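Local coordinates for conserved protein (Methanosarcina mazei, PDB 2NR4), which is a flavoprotein that binds flavin mononucleotide in a barrel-type FMN-binding domain, though the reaction it serves is unknown, at residues W119-I125 with D137-A143; D83-V88 with A199-A203. Residues are numbered along the deposited sequence.

Interaction 1: residues W119-I125 with D137-A143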
# COMPACT_ATOMS: atom_id res chain seq x y z
N TRP A 119 11.17 -3.61 -12.26
CA TRP A 119 11.19 -5.08 -12.51
C TRP A 119 12.53 -5.67 -12.13
O TRP A 119 13.57 -4.96 -12.17
CB TRP A 119 10.79 -5.41 -13.98
CG TRP A 119 11.62 -4.68 -15.00
CD1 TRP A 119 11.30 -3.51 -15.64
CD2 TRP A 119 12.93 -5.05 -15.46
NE1 TRP A 119 12.35 -3.14 -16.49
CE2 TRP A 119 13.35 -4.07 -16.40
CE3 TRP A 119 13.79 -6.14 -15.19
CZ2 TRP A 119 14.59 -4.13 -17.05
CZ3 TRP A 119 15.02 -6.19 -15.83
CH2 TRP A 119 15.42 -5.18 -16.74
N VAL A 120 12.52 -6.93 -11.73
CA VAL A 120 13.76 -7.69 -11.50
C VAL A 120 13.58 -9.04 -12.16
O VAL A 120 12.59 -9.74 -11.88
CB VAL A 120 14.08 -7.90 -9.99
CG1 VAL A 120 15.44 -8.63 -9.81
CG2 VAL A 120 14.07 -6.54 -9.22
N VAL A 121 14.50 -9.41 -13.04
CA VAL A 121 14.50 -10.77 -13.57
C VAL A 121 15.32 -11.68 -12.64
O VAL A 121 16.50 -11.41 -12.36
CB VAL A 121 15.06 -10.82 -15.05
CG1 VAL A 121 14.97 -12.26 -15.55
CG2 VAL A 121 14.28 -9.89 -15.93
N PHE A 122 14.72 -12.77 -12.20
CA PHE A 122 15.41 -13.72 -11.31
C PHE A 122 15.56 -15.10 -11.95
O PHE A 122 14.62 -15.60 -12.57
CB PHE A 122 14.60 -13.97 -10.05
CG PHE A 122 14.39 -12.76 -9.17
CD1 PHE A 122 15.36 -12.39 -8.22
CD2 PHE A 122 13.17 -12.07 -9.21
CE1 PHE A 122 15.12 -11.31 -7.33
CE2 PHE A 122 12.94 -10.99 -8.37
CZ PHE A 122 13.93 -10.61 -7.42
N GLU A 123 16.71 -15.73 -11.71
CA GLU A 123 16.86 -17.18 -11.86
C GLU A 123 16.28 -17.82 -10.59
O GLU A 123 16.61 -17.43 -9.48
CB GLU A 123 18.35 -17.58 -12.00
CG GLU A 123 18.51 -19.12 -11.98
CD GLU A 123 19.92 -19.58 -12.37
OE1 GLU A 123 20.77 -18.69 -12.62
OE2 GLU A 123 20.13 -20.82 -12.40
N CYS A 124 15.39 -18.78 -10.78
CA CYS A 124 14.83 -19.59 -9.70
C CYS A 124 15.72 -20.79 -9.44
O CYS A 124 16.06 -21.56 -10.38
CB CYS A 124 13.46 -20.12 -10.12
SG CYS A 124 12.28 -18.82 -10.53
N ILE A 125 16.06 -20.98 -8.18
CA ILE A 125 17.01 -22.03 -7.80
C ILE A 125 16.49 -22.83 -6.63
O ILE A 125 15.50 -22.41 -5.95
CB ILE A 125 18.37 -21.43 -7.42
CG1 ILE A 125 18.27 -20.59 -6.11
CG2 ILE A 125 18.89 -20.55 -8.54
CD1 ILE A 125 19.62 -20.07 -5.56
N ASP A 137 14.22 -20.41 -4.34
CA ASP A 137 14.94 -19.18 -4.02
C ASP A 137 15.20 -18.41 -5.30
O ASP A 137 15.12 -19.01 -6.40
CB ASP A 137 16.23 -19.50 -3.27
CG ASP A 137 15.98 -20.39 -2.08
OD1 ASP A 137 15.14 -20.02 -1.24
OD2 ASP A 137 16.59 -21.49 -1.99
N LEU A 138 15.51 -17.12 -5.19
CA LEU A 138 15.63 -16.22 -6.31
C LEU A 138 16.97 -15.51 -6.36
O LEU A 138 17.37 -14.84 -5.40
CB LEU A 138 14.54 -15.16 -6.28
CG LEU A 138 13.09 -15.69 -6.32
CD1 LEU A 138 12.14 -14.52 -6.23
CD2 LEU A 138 12.79 -16.50 -7.60
N VAL A 139 17.63 -15.62 -7.51
CA VAL A 139 18.93 -14.97 -7.72
C VAL A 139 18.76 -13.90 -8.84
O VAL A 139 18.41 -14.26 -9.96
CB VAL A 139 20.00 -16.02 -8.13
CG1 VAL A 139 21.34 -15.32 -8.30
CG2 VAL A 139 20.07 -17.18 -7.11
N PRO A 140 18.96 -12.59 -8.54
CA PRO A 140 18.66 -11.55 -9.53
C PRO A 140 19.66 -11.58 -10.67
O PRO A 140 20.85 -11.86 -10.43
CB PRO A 140 18.82 -10.24 -8.76
CG PRO A 140 19.39 -10.57 -7.46
CD PRO A 140 19.46 -12.04 -7.26
N LEU A 141 19.17 -11.35 -11.88
CA LEU A 141 19.97 -11.40 -13.11
C LEU A 141 20.07 -10.02 -13.74
O LEU A 141 21.09 -9.65 -14.36
CB LEU A 141 19.33 -12.37 -14.11
CG LEU A 141 19.33 -13.85 -13.80
CD1 LEU A 141 18.77 -14.63 -14.98
CD2 LEU A 141 20.74 -14.34 -13.43
N ASN A 142 18.99 -9.25 -13.62
CA ASN A 142 18.89 -7.95 -14.24
C ASN A 142 17.76 -7.22 -13.53
O ASN A 142 16.90 -7.87 -12.91
CB ASN A 142 18.55 -8.14 -15.74
CG ASN A 142 18.84 -6.90 -16.61
OD1 ASN A 142 19.47 -5.91 -16.19
ND2 ASN A 142 18.35 -6.97 -17.85
N ALA A 143 17.73 -5.90 -13.63
CA ALA A 143 16.70 -5.10 -12.95
C ALA A 143 16.53 -3.78 -13.65
O ALA A 143 17.50 -3.27 -14.24
CB ALA A 143 17.05 -4.88 -11.49
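A classic beta bulge interrupts this antiparallel pairing: Leu-141 and Asn-142 both face Val-121, whose O accepts from Leu-141 N (2.7 Å) and whose N donates to Asn-142 O (2.9 Å). Leu-141 has the near-helical psi of -35° expected at the first bulge position, and the register slips by one between Val-121 and Phe-122. Beyond it the pairing is regular: Glu-123 N donates to Val-139 O (2.8 Å) and Val-139 N to Glu-123 O (2.9 Å); Ile-125 N donates to Asp-137 O (2.8 Å) and Asp-137 N to Ile-125 O (2.9 Å). On the face carrying Val-120, Phe-122 and Cys-124, Leu-138 CD1 makes a CH-pi contact 4.0 Å from the Phe-122 ring centroid, 12° off its normal. On the other face, Ile-125 CD1 meets Val-139 CG2 at 3.3 Å, while Asp-137 forms a salt bridge with Arg-128. Strands 118-130 and 133-145 thus form a bulged beta hairpin within the closed antiparallel barrel of this FMN-binding domain.

Interaction 2: residues D83-V88 with A199-A203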
# COMPACT_ATOMS: atom_id res chain seq x y z
N ASP A 83 -1.35 -0.23 -9.82
CA ASP A 83 -2.64 -0.19 -10.47
C ASP A 83 -3.51 -1.40 -10.09
O ASP A 83 -3.16 -2.54 -10.42
CB ASP A 83 -2.40 -0.15 -11.98
CG ASP A 83 -3.67 -0.11 -12.78
OD1 ASP A 83 -4.79 0.22 -12.24
OD2 ASP A 83 -3.53 -0.40 -13.99
N PRO A 84 -4.65 -1.17 -9.41
CA PRO A 84 -5.43 -2.32 -8.93
C PRO A 84 -6.09 -3.06 -10.11
O PRO A 84 -6.36 -4.24 -10.00
CB PRO A 84 -6.48 -1.66 -8.03
CG PRO A 84 -6.65 -0.29 -8.66
CD PRO A 84 -5.27 0.11 -9.01
N ILE A 85 -6.37 -2.34 -11.20
CA ILE A 85 -6.90 -2.97 -12.44
C ILE A 85 -5.98 -4.08 -12.97
O ILE A 85 -6.42 -5.20 -13.23
CB ILE A 85 -7.26 -1.93 -13.53
CG1 ILE A 85 -8.46 -1.07 -13.07
CG2 ILE A 85 -7.63 -2.68 -14.84
CD1 ILE A 85 -8.70 0.18 -13.95
N LEU A 86 -4.69 -3.77 -13.09
CA LEU A 86 -3.71 -4.78 -13.54
C LEU A 86 -3.58 -5.96 -12.59
O LEU A 86 -3.50 -7.13 -13.02
CB LEU A 86 -2.38 -4.09 -13.82
CG LEU A 86 -1.35 -4.57 -14.83
CD1 LEU A 86 -2.00 -5.03 -16.18
CD2 LEU A 86 -0.40 -3.42 -15.05
N PHE A 87 -3.62 -5.71 -11.28
CA PHE A 87 -3.70 -6.82 -10.36
C PHE A 87 -4.85 -7.78 -10.58
O PHE A 87 -4.69 -9.00 -10.50
CB PHE A 87 -3.80 -6.32 -8.89
CG PHE A 87 -2.54 -6.42 -8.14
CD1 PHE A 87 -2.20 -7.61 -7.50
CD2 PHE A 87 -1.67 -5.35 -8.07
CE1 PHE A 87 -1.03 -7.71 -6.81
CE2 PHE A 87 -0.50 -5.46 -7.39
CZ PHE A 87 -0.19 -6.66 -6.77
N VAL A 88 -6.04 -7.23 -10.79
CA VAL A 88 -7.20 -8.06 -10.89
C VAL A 88 -7.17 -8.74 -12.26
O VAL A 88 -7.44 -9.91 -12.35
CB VAL A 88 -8.50 -7.26 -10.68
CG1 VAL A 88 -9.73 -8.10 -10.99
CG2 VAL A 88 -8.58 -6.75 -9.21
N ALA A 199 -10.07 3.81 -10.32
CA ALA A 199 -9.37 2.56 -10.66
C ALA A 199 -9.77 1.41 -9.73
O ALA A 199 -10.04 0.29 -10.20
CB ALA A 199 -7.86 2.76 -10.64
N GLU A 200 -9.83 1.68 -8.42
CA GLU A 200 -10.31 0.67 -7.48
C GLU A 200 -11.74 0.22 -7.72
O GLU A 200 -12.09 -0.97 -7.61
CB GLU A 200 -10.17 1.13 -6.03
CG GLU A 200 -8.73 1.15 -5.54
CD GLU A 200 -7.92 2.32 -6.04
OE1 GLU A 200 -8.53 3.37 -6.36
OE2 GLU A 200 -6.67 2.18 -6.10
N LYS A 201 -12.60 1.19 -8.04
CA LYS A 201 -14.00 0.86 -8.25
C LYS A 201 -14.16 0.01 -9.51
O LYS A 201 -14.93 -0.95 -9.49
CB LYS A 201 -14.88 2.11 -8.21
CG LYS A 201 -14.90 2.81 -6.82
CD LYS A 201 -15.67 4.16 -6.92
CE LYS A 201 -15.47 5.03 -5.67
NZ LYS A 201 -16.03 6.41 -5.88
N LYS A 202 -13.38 0.30 -10.55
CA LYS A 202 -13.30 -0.53 -11.76
C LYS A 202 -12.74 -1.93 -11.47
O LYS A 202 -13.24 -2.94 -12.00
CB LYS A 202 -12.43 0.14 -12.85
CG LYS A 202 -13.07 1.30 -13.60
CD LYS A 202 -12.35 1.57 -14.95
CE LYS A 202 -12.12 3.08 -15.16
NZ LYS A 202 -13.34 3.87 -14.79
N ALA A 203 -11.70 -2.00 -10.62
CA ALA A 203 -11.11 -3.28 -10.22
C ALA A 203 -12.10 -4.20 -9.52
O ALA A 203 -12.19 -5.38 -9.84
CB ALA A 203 -9.87 -3.06 -9.34
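Apolar packing carries this contact, and no hydrogen bond crosses it. Pro-84 and Ala-203 direct their CA-to-CB bonds toward the opposite segment, bringing Pro-84 CB to 3.9 Å from Ala-203 CB; Pro-84 CG also lies 3.8 Å from Ala-199 CB and, in van der Waals contact, 3.6 Å from Glu-200 OE2. One turn further on, Val-88 CG2 reaches Ala-203 CB at 3.9 Å. The CA-to-CB bond of Ile-85 points sideways to the other helix, yet Ile-85 CD1 lies 3.9 Å from Lys-202 CB. The small alanine side chains allow the short axes to approach to 8.5 Å, and the 19° between their N-to-C directions makes this a nearly parallel helix pair. It joins helix 84-92, which carries the FMN-binding residue Thr-91, to the C-terminal helix 198-210, with helix 158-176 also touching Pro-84 and Val-88. The side chain of Val-88 is about 8 Å from the bound FMN, so the packing lies close to the cofactor without contacting it. Polar interactions stay local: Asp-83 is the N-cap of helix 84-92, its OD1 accepting from Ile-85 N at 3.2 Å, and Glu-200 OE1 is hydrogen-bonded to Gly-197 N.

Overall arrangement
Interactions 1 and 2 lie on opposite sides of the chain's centre, their centres 26 Å apart and their nearest atoms about 11 Å apart, so they do not touch. Along the chain, residues 83-88 come first, the hairpin of interaction 1 follows, and residues 199-203 close the series: a local strand pairing, with 11 residues between its segments, sits within a helix contact spanning 110. Interaction 1 belongs to the barrel sheet; interaction 2 ties a helix from the barrel part of the sequence to the C-terminal helix 198-210. FMN-binding residues on the barrel strands (Asn-43, Arg-59, Phe-61) and on helix 84-92 (Thr-91) are consistent with a flavin lying between barrel and helices.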